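Local coordinates for bifunctional purine biosynthetic protein ADE5,7 (Cryptococcus neoformans var. grubii serotype A, PDB 7LVO) that catalyses, through this N-terminal half, the ATP-dependent joining of glycine to phosphoribosylamine, and through its C-terminal half a later ring closure in purine biosynthesis, at residues A57-A63 against G79-N83; S247-I252 against I302-R306; V253-A257 against L344-L348; L271-M276 against G387-S391. All blocks are in the same frame, centred on the assembly; numbering follows the deposited sequence.

Contact 1: A57-A63 against G79-N83; sequences AQSSRVA and GKVSN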
# COMPACT_ATOMS: atom_id res chain seq x y z
N ALA A 57 6.94 17.40 3.65
CA ALA A 57 7.02 18.68 4.34
C ALA A 57 8.47 19.10 4.62
O ALA A 57 8.71 20.27 4.92
CB ALA A 57 6.25 18.61 5.66
N GLN A 58 9.42 18.17 4.52
CA GLN A 58 10.82 18.50 4.71
C GLN A 58 11.49 19.01 3.44
O GLN A 58 12.62 19.51 3.51
CB GLN A 58 11.59 17.27 5.21
CG GLN A 58 11.16 16.80 6.59
CD GLN A 58 11.88 15.54 7.02
OE1 GLN A 58 12.06 14.62 6.22
NE2 GLN A 58 12.32 15.51 8.26
N SER A 59 10.82 18.91 2.29
CA SER A 59 11.40 19.39 1.04
C SER A 59 11.40 20.91 1.01
O SER A 59 10.37 21.55 1.25
CB SER A 59 10.61 18.84 -0.15
OG SER A 59 10.84 19.62 -1.33
N SER A 60 12.55 21.50 0.68
CA SER A 60 12.62 22.94 0.49
C SER A 60 11.92 23.39 -0.78
O SER A 60 11.77 24.60 -0.99
CB SER A 60 14.09 23.40 0.46
OG SER A 60 14.79 22.81 -0.62
N ARG A 61 11.49 22.47 -1.63
CA ARG A 61 10.74 22.80 -2.84
C ARG A 61 9.24 22.73 -2.63
O ARG A 61 8.49 22.92 -3.59
CB ARG A 61 11.15 21.86 -3.98
CG ARG A 61 12.57 22.09 -4.50
CD ARG A 61 12.92 21.10 -5.60
NE ARG A 61 11.84 20.96 -6.57
CZ ARG A 61 11.51 21.87 -7.47
NH1 ARG A 61 12.14 23.03 -7.54
NH2 ARG A 61 10.51 21.62 -8.31
N VAL A 62 8.78 22.45 -1.41
CA VAL A 62 7.37 22.31 -1.11
C VAL A 62 6.98 23.40 -0.12
O VAL A 62 7.62 23.56 0.92
CB VAL A 62 7.05 20.92 -0.53
CG1 VAL A 62 5.61 20.85 -0.05
CG2 VAL A 62 7.32 19.85 -1.58
N ALA A 63 5.92 24.15 -0.45
CA ALA A 63 5.39 25.19 0.42
C ALA A 63 4.03 24.86 1.01
O ALA A 63 3.65 25.49 2.01
CB ALA A 63 5.29 26.52 -0.34
N GLY A 79 2.22 24.03 10.15
CA GLY A 79 3.18 24.46 9.15
C GLY A 79 2.60 24.34 7.75
O GLY A 79 1.54 24.89 7.44
N LYS A 80 3.32 23.62 6.89
CA LYS A 80 2.90 23.46 5.51
C LYS A 80 1.70 22.52 5.36
O LYS A 80 0.99 22.61 4.35
CB LYS A 80 4.05 22.92 4.66
CG LYS A 80 5.35 23.70 4.78
CD LYS A 80 6.48 23.01 4.02
CE LYS A 80 7.79 23.77 4.15
NZ LYS A 80 8.93 23.02 3.54
N VAL A 81 1.47 21.66 6.32
CA VAL A 81 0.44 20.63 6.22
C VAL A 81 -0.88 21.15 6.75
O VAL A 81 -0.93 21.84 7.78
CB VAL A 81 0.87 19.36 6.99
CG1 VAL A 81 -0.24 18.32 6.96
CG2 VAL A 81 2.16 18.80 6.41
N SER A 82 -1.96 20.81 6.06
CA SER A 82 -3.30 21.17 6.50
C SER A 82 -4.28 20.11 5.99
O SER A 82 -4.07 19.52 4.93
CB SER A 82 -3.72 22.55 5.98
OG SER A 82 -3.86 22.54 4.58
N ASN A 83 -5.34 19.90 6.75
CA ASN A 83 -6.39 18.96 6.37
C ASN A 83 -7.49 19.68 5.60
O ASN A 83 -7.81 20.84 5.87
CB ASN A 83 -6.97 18.27 7.60
CG ASN A 83 -6.11 17.12 8.09
OD1 ASN A 83 -4.98 16.94 7.64
ND2 ASN A 83 -6.64 16.35 9.03
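Lys80 reaches segment 57-63 because its chain is stretched out fully: CG lies anti to the carbonyl carbon (chi1 -52°), and all later torsions are close to 180°. The side chain runs straight from CB to NZ. CB and CG pass the carbonyl oxygen of Ala63, with Lys80 CB 3.7 Å from Ala63 O. CD and CE then slide between the carbonyl oxygens of Val62 and Ala57. At the tip, Lys80 NZ donates to Val62 O at 3.0 Å, nearly in line with the C=O bond. Lys80 NZ also donates to Ala57 O at 3.1 Å, this time from above the carbonyl plane. Ser59 O is a third close oxygen, 3.1 Å from Lys80 NZ.

The oxygens come together because the chain folds back on itself here. A type I turn runs from Ser59 to Val62. Ser59 OG accepts from the backbone N of Arg61, an ST turn, and is hydrogen-bonded to Asp353. Beside the lysine is a small apolar touch: Val81 CG2 lies 4.2 Å from Ala57 CB.

The two segments belong to a beta-alpha-beta unit of the N domain. Strands 62-67 and 81-83 are parallel neighbours in its sheet, joined through helix 72-77. The lysine ties the start of the second strand to the turn that leads into the first.

Backbone carbonyls, not side chains, of 57-63 take the ammonium group of Lys80. Their dipoles would probably help to keep the lysine protonated.

Contact 2: S247-I252 against I302-R306; sequences SDGYTI and IKGMR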
# COMPACT_ATOMS: atom_id res chain seq x y z
N SER A 247 8.44 4.31 -10.30
CA SER A 247 8.45 4.07 -11.74
C SER A 247 8.01 5.32 -12.48
O SER A 247 7.05 5.98 -12.08
CB SER A 247 7.53 2.91 -12.12
OG SER A 247 7.41 2.78 -13.51
N ASP A 248 8.72 5.63 -13.56
CA ASP A 248 8.32 6.71 -14.46
C ASP A 248 7.91 6.19 -15.84
O ASP A 248 7.86 6.96 -16.80
CB ASP A 248 9.45 7.74 -14.58
CG ASP A 248 10.60 7.26 -15.45
OD1 ASP A 248 10.60 6.09 -15.92
OD2 ASP A 248 11.53 8.07 -15.68
N GLY A 249 7.62 4.89 -15.94
CA GLY A 249 7.26 4.25 -17.18
C GLY A 249 8.42 3.57 -17.88
O GLY A 249 8.20 2.62 -18.64
N TYR A 250 9.63 4.06 -17.67
CA TYR A 250 10.85 3.44 -18.18
C TYR A 250 11.77 3.03 -17.04
O TYR A 250 12.12 1.85 -16.92
CB TYR A 250 11.58 4.40 -19.13
CG TYR A 250 11.17 4.30 -20.58
CD1 TYR A 250 11.66 3.28 -21.39
CD2 TYR A 250 10.31 5.24 -21.15
CE1 TYR A 250 11.29 3.19 -22.73
CE2 TYR A 250 9.94 5.16 -22.48
CZ TYR A 250 10.44 4.14 -23.27
OH TYR A 250 10.07 4.06 -24.58
N THR A 251 12.18 3.98 -16.20
CA THR A 251 13.04 3.71 -15.07
C THR A 251 12.21 3.24 -13.88
O THR A 251 11.12 3.74 -13.63
CB THR A 251 13.82 4.97 -14.70
OG1 THR A 251 14.60 5.40 -15.83
CG2 THR A 251 14.73 4.70 -13.50
N ILE A 252 12.74 2.25 -13.16
CA ILE A 252 12.11 1.75 -11.94
C ILE A 252 13.19 1.62 -10.87
O ILE A 252 14.21 0.95 -11.10
CB ILE A 252 11.39 0.41 -12.17
CG1 ILE A 252 10.77 -0.08 -10.86
CG2 ILE A 252 12.34 -0.62 -12.75
CD1 ILE A 252 9.73 -1.17 -11.04
N ILE A 302 7.35 -3.51 -15.89
CA ILE A 302 7.37 -2.15 -16.43
C ILE A 302 7.47 -2.19 -17.95
O ILE A 302 6.77 -1.44 -18.65
CB ILE A 302 8.52 -1.34 -15.81
CG1 ILE A 302 8.30 -1.19 -14.30
CG2 ILE A 302 8.63 0.03 -16.48
CD1 ILE A 302 6.99 -0.54 -13.91
N LYS A 303 8.34 -3.05 -18.49
CA LYS A 303 8.44 -3.18 -19.94
C LYS A 303 7.14 -3.71 -20.53
O LYS A 303 6.68 -3.24 -21.58
CB LYS A 303 9.61 -4.10 -20.31
CG LYS A 303 9.84 -4.23 -21.80
CD LYS A 303 10.80 -5.37 -22.13
CE LYS A 303 12.19 -5.13 -21.56
NZ LYS A 303 13.14 -6.21 -21.95
N GLY A 304 6.54 -4.70 -19.87
CA GLY A 304 5.32 -5.28 -20.39
C GLY A 304 4.19 -4.28 -20.48
O GLY A 304 3.37 -4.32 -21.41
N MET A 305 4.11 -3.36 -19.51
CA MET A 305 3.05 -2.36 -19.53
C MET A 305 3.20 -1.41 -20.72
O MET A 305 2.20 -1.02 -21.33
CB MET A 305 3.04 -1.58 -18.22
CG MET A 305 2.62 -2.41 -17.00
SD MET A 305 0.92 -3.03 -17.11
CE MET A 305 0.01 -1.54 -16.65
N ARG A 306 4.44 -1.04 -21.07
CA ARG A 306 4.65 -0.26 -22.28
C ARG A 306 4.22 -1.04 -23.52
O ARG A 306 3.49 -0.53 -24.37
CB ARG A 306 6.11 0.17 -22.41
CG ARG A 306 6.56 1.20 -21.41
CD ARG A 306 7.79 1.97 -21.91
NE ARG A 306 8.86 1.07 -22.35
CZ ARG A 306 9.73 0.48 -21.55
NH1 ARG A 306 9.67 0.63 -20.24
NH2 ARG A 306 10.68 -0.30 -22.08
O HOH W 1 5.85 1.04 -18.13
O HOH W 2 11.73 -0.30 -18.59
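Arg306 lies against Gly249 and Tyr250 along much of its length. Its CB leaves the helix toward the loop. CG meets Gly249 O, and Arg306 CD sits over one face of the Tyr250 ring, 3.8 Å from the ring centroid, as a CH-pi contact. A bend at chi3 (-51°) then lets the guanidinium lie flat on the same ring, with the planes 20° apart. Arg306 NE is 3.2 Å from Tyr250 CE1, and CZ lies over the CE1 and CD1 side. Arg306 NH1 turns back and donates to Gly249 O at 2.9 Å, in the carbonyl plane and on a lone pair. A water accepts from NH1 and donates to Tyr250 O. Another water donates to both Gly249 O and Ile302 O.

Asp248 shapes the loop: its OD1 accepts from the N atoms of Tyr250 and Thr251, which reach it from opposite faces of the carboxylate plane. One turn earlier in the helix, Ile302 CG1 packs on Ile252 CD1 at 3.6 Å, and Ile302 CD1 touches Ser247 OG, which is bonded to Phe312 O.

The loop joins antiparallel strands 240-248 and 252-254 of an ATP-grasp sheet. Helix 287-307 packs beside it, and Ile252 and Ile302 both touch Leu316 of strand 315-323, the neighbour of 240-248 on its other side.

Contact 3: V253-A257 against L344-L348; sequences VPMPA and LMLLL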
# COMPACT_ATOMS: atom_id res chain seq x y z
N VAL A 253 12.97 2.26 -9.73
CA VAL A 253 13.94 2.28 -8.63
C VAL A 253 13.33 1.61 -7.41
O VAL A 253 12.43 2.19 -6.78
CB VAL A 253 14.39 3.71 -8.31
CG1 VAL A 253 15.36 3.72 -7.14
CG2 VAL A 253 15.01 4.38 -9.54
N PRO A 254 13.77 0.42 -7.03
CA PRO A 254 13.17 -0.24 -5.87
C PRO A 254 13.62 0.38 -4.56
O PRO A 254 14.71 0.93 -4.44
CB PRO A 254 13.65 -1.70 -5.98
CG PRO A 254 14.22 -1.84 -7.36
CD PRO A 254 14.71 -0.47 -7.75
N MET A 255 12.75 0.29 -3.56
CA MET A 255 13.12 0.56 -2.18
C MET A 255 13.54 -0.73 -1.50
O MET A 255 13.30 -1.82 -2.02
CB MET A 255 11.94 1.19 -1.44
CG MET A 255 11.32 2.40 -2.13
SD MET A 255 10.06 3.18 -1.09
CE MET A 255 11.07 4.18 -0.02
N PRO A 256 14.18 -0.64 -0.34
CA PRO A 256 14.53 -1.86 0.40
C PRO A 256 13.31 -2.74 0.62
O PRO A 256 12.24 -2.25 0.99
CB PRO A 256 15.11 -1.33 1.72
CG PRO A 256 15.63 0.03 1.38
CD PRO A 256 14.68 0.58 0.34
N ALA A 257 13.47 -4.04 0.38
CA ALA A 257 12.37 -4.97 0.54
C ALA A 257 11.86 -4.95 1.98
O ALA A 257 12.62 -4.77 2.93
CB ALA A 257 12.82 -6.39 0.17
N LEU A 344 9.40 2.58 5.66
CA LEU A 344 10.32 2.87 4.57
C LEU A 344 10.67 4.35 4.51
O LEU A 344 11.81 4.71 4.17
CB LEU A 344 9.73 2.41 3.25
CG LEU A 344 9.67 0.90 3.01
CD1 LEU A 344 8.81 0.56 1.80
CD2 LEU A 344 11.06 0.33 2.85
N MET A 345 9.71 5.22 4.82
CA MET A 345 9.98 6.65 4.82
C MET A 345 11.12 6.99 5.78
O MET A 345 11.84 7.98 5.57
CB MET A 345 8.73 7.44 5.21
CG MET A 345 7.62 7.43 4.15
SD MET A 345 8.11 8.21 2.59
CE MET A 345 8.55 6.78 1.62
N LEU A 346 11.30 6.20 6.83
CA LEU A 346 12.38 6.43 7.78
C LEU A 346 13.73 5.94 7.28
O LEU A 346 14.74 6.17 7.96
CB LEU A 346 12.05 5.77 9.12
CG LEU A 346 11.14 6.55 10.05
CD1 LEU A 346 9.93 7.10 9.32
CD2 LEU A 346 10.72 5.68 11.22
N LEU A 347 13.79 5.28 6.13
CA LEU A 347 15.04 4.82 5.55
C LEU A 347 15.53 5.70 4.41
O LEU A 347 16.62 5.47 3.89
CB LEU A 347 14.91 3.37 5.06
CG LEU A 347 14.73 2.31 6.14
CD1 LEU A 347 14.64 0.92 5.50
CD2 LEU A 347 15.86 2.34 7.15
N LEU A 348 14.75 6.70 4.01
CA LEU A 348 15.22 7.66 3.02
C LEU A 348 16.31 8.53 3.64
O LEU A 348 16.09 9.16 4.67
CB LEU A 348 14.07 8.52 2.52
CG LEU A 348 13.04 7.84 1.61
CD1 LEU A 348 11.83 8.75 1.39
CD2 LEU A 348 13.67 7.47 0.29
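Leu344 O accepts the backbone N of Leu347 at 2.8 Å. This is the one backbone bond within 344-348, and it curls the chain at Leu344 to Leu347. The curl presents Leu344 and Leu347 to segment 253-257. Both segments belong to the ATP-grasp part of the enzyme. Met255 and Pro256 make the contacts, just past edge strand 252-254 of one of its antiparallel sheets.

The contact between them is apolar. Met255 carries most of it. Its CG is anti to the carbonyl carbon (chi1 -52°), and the chain bends only at chi3, so the methyl is delivered into a group of three side chains. Met255 CE lies 4.0 Å from Leu344 CB and the same distance from Met345 CE. Leu348 CD2 is slightly farther from Met255 CE, at 4.2 Å. The sulfur rests near Leu344 CD1. Met345 starts away from the other segment, but bends at chi2 and chi3 bring its own methyl back.

Around this group, Met255 also touches Phe246 and Tyr373, and Met345 packs on helix 47-56 of the N domain. The cluster therefore links the ATP-grasp sheet to that helix. Leu344 also touches strand 240-248, and its side chain is about 7 Å from that of Ser242, within the predicted ATP-binding region.

Pro256 adds a smaller patch. Pro256 CG lies 4.3 Å from Leu347 CD1, and Leu344 CD2 approaches Pro256 O to 3.4 Å.

Contact 4: L271-M276 against G387-S391; sequences LNTGGM and GYPGS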
# COMPACT_ATOMS: atom_id res chain seq x y z
N LEU A 271 -7.25 -13.92 12.46
CA LEU A 271 -7.80 -13.31 11.26
C LEU A 271 -6.79 -12.32 10.65
O LEU A 271 -5.89 -11.82 11.32
CB LEU A 271 -9.11 -12.59 11.57
CG LEU A 271 -10.34 -13.49 11.78
CD1 LEU A 271 -10.21 -14.31 13.04
CD2 LEU A 271 -11.60 -12.64 11.81
N ASN A 272 -6.97 -12.05 9.37
CA ASN A 272 -6.08 -11.17 8.63
C ASN A 272 -6.53 -9.72 8.78
O ASN A 272 -7.69 -9.42 9.05
CB ASN A 272 -6.03 -11.55 7.16
CG ASN A 272 -5.34 -12.89 6.93
OD1 ASN A 272 -4.13 -12.95 6.69
ND2 ASN A 272 -6.11 -13.97 7.00
N THR A 273 -5.57 -8.81 8.59
CA THR A 273 -5.80 -7.38 8.69
C THR A 273 -5.15 -6.69 7.49
O THR A 273 -4.55 -7.34 6.63
CB THR A 273 -5.24 -6.79 10.00
OG1 THR A 273 -3.80 -6.78 9.95
CG2 THR A 273 -5.70 -7.61 11.18
N GLY A 274 -5.26 -5.37 7.45
CA GLY A 274 -4.55 -4.58 6.47
C GLY A 274 -3.08 -4.42 6.73
O GLY A 274 -2.37 -3.83 5.91
N GLY A 275 -2.59 -4.93 7.87
CA GLY A 275 -1.19 -4.81 8.22
C GLY A 275 -1.00 -4.29 9.63
O GLY A 275 -1.34 -3.14 9.92
N MET A 276 -0.46 -5.14 10.52
CA MET A 276 -0.23 -4.77 11.91
C MET A 276 1.20 -4.32 12.17
O MET A 276 1.53 -3.96 13.30
CB MET A 276 -0.58 -5.93 12.83
CG MET A 276 -2.07 -6.25 12.91
SD MET A 276 -3.05 -4.87 13.52
CE MET A 276 -2.33 -4.60 15.14
N GLY A 387 -11.31 -5.04 19.08
CA GLY A 387 -12.18 -5.80 18.21
C GLY A 387 -11.66 -5.96 16.79
O GLY A 387 -11.97 -6.97 16.14
N TYR A 388 -10.89 -4.99 16.31
CA TYR A 388 -10.31 -5.08 14.97
C TYR A 388 -9.57 -6.41 14.81
O TYR A 388 -8.88 -6.84 15.75
CB TYR A 388 -9.37 -3.89 14.74
CG TYR A 388 -8.70 -3.86 13.39
CD1 TYR A 388 -9.33 -3.29 12.30
CD2 TYR A 388 -7.43 -4.39 13.22
CE1 TYR A 388 -8.72 -3.26 11.06
CE2 TYR A 388 -6.81 -4.36 11.98
CZ TYR A 388 -7.46 -3.80 10.91
OH TYR A 388 -6.84 -3.77 9.67
N PRO A 389 -9.67 -7.08 13.65
CA PRO A 389 -10.37 -6.69 12.42
C PRO A 389 -11.89 -6.84 12.47
O PRO A 389 -12.55 -6.64 11.45
CB PRO A 389 -9.78 -7.67 11.38
CG PRO A 389 -9.45 -8.88 12.17
CD PRO A 389 -8.99 -8.38 13.52
N GLY A 390 -12.42 -7.17 13.64
CA GLY A 390 -13.86 -7.24 13.82
C GLY A 390 -14.46 -5.88 14.06
O GLY A 390 -13.87 -4.84 13.74
N SER A 391 -15.66 -5.88 14.64
CA SER A 391 -16.31 -4.63 15.01
C SER A 391 -15.56 -3.97 16.16
O SER A 391 -15.11 -4.64 17.10
CB SER A 391 -17.76 -4.88 15.39
OG SER A 391 -17.86 -5.82 16.45
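An ST turn at Thr273 and a cis-proline loop at Tyr388-Pro389 meet here at the surface, near the predicted ATP and magnesium sites. The side chain of Asn272 is about 6 Å from that of Ile203, within the predicted ATP-binding region.

The polar link is one straight bond. Gly274 N donates to Tyr388 OH at 3.2 Å, with an angle of 171° at the hydrogen, and it comes to the edge of the ring near its plane. Thr273 lies against the same end of the tyrosine. Thr273 CB is 3.4 Å from Tyr388 OH, and Thr273 CG2 is 3.5 Å from Tyr388 CE2. Thr273 OG1 (chi1 71°) turns from the phenol to accept from Gly275 N at 3.0 Å, the ST turn, and bonds to Lys262 O. This turn orients the 273-275 backbone that meets the phenol.

Met276 reaches the ring from another direction. Met276 SD is 4.1 Å from Tyr388 CE2, an oblique Met-aromatic contact.

Pro389 follows a cis peptide bond, and its CB sits above the centre of the Tyr388 ring. Pro389 also meets the other segment: Leu271 CB lies 3.8 Å from Pro389 CG, and Asn272 O is 3.6 Å from Pro389 CB.

Segment 271-276 links strands 259-263 and 277-280, while 387-391 follows strand 377-384. All three strands belong to one antiparallel sheet. Met276 also touches Val382 and Ala384 of strand 377-384.

How the contacts relate
Contact 3 is the buried one, and methyl groups and leucines do the work there. Contacts 1 and 2 are partly buried, while contact 4 lies at the surface. The first two both use a long basic side chain on backbone carbonyls, but the lysine of contact 1 is gripped at its tip and the arginine of contact 2 is also stacked on a ring. Contact 4 relies on a phenol and a proline. Contacts 2 and 3 adjoin in sequence and reach the same ATP-grasp sheet. Contact 1 belongs to the N domain sheet, and contact 4 joins loops of a third sheet. Contacts 2 and 4 lie on opposite sides of the chain's centre.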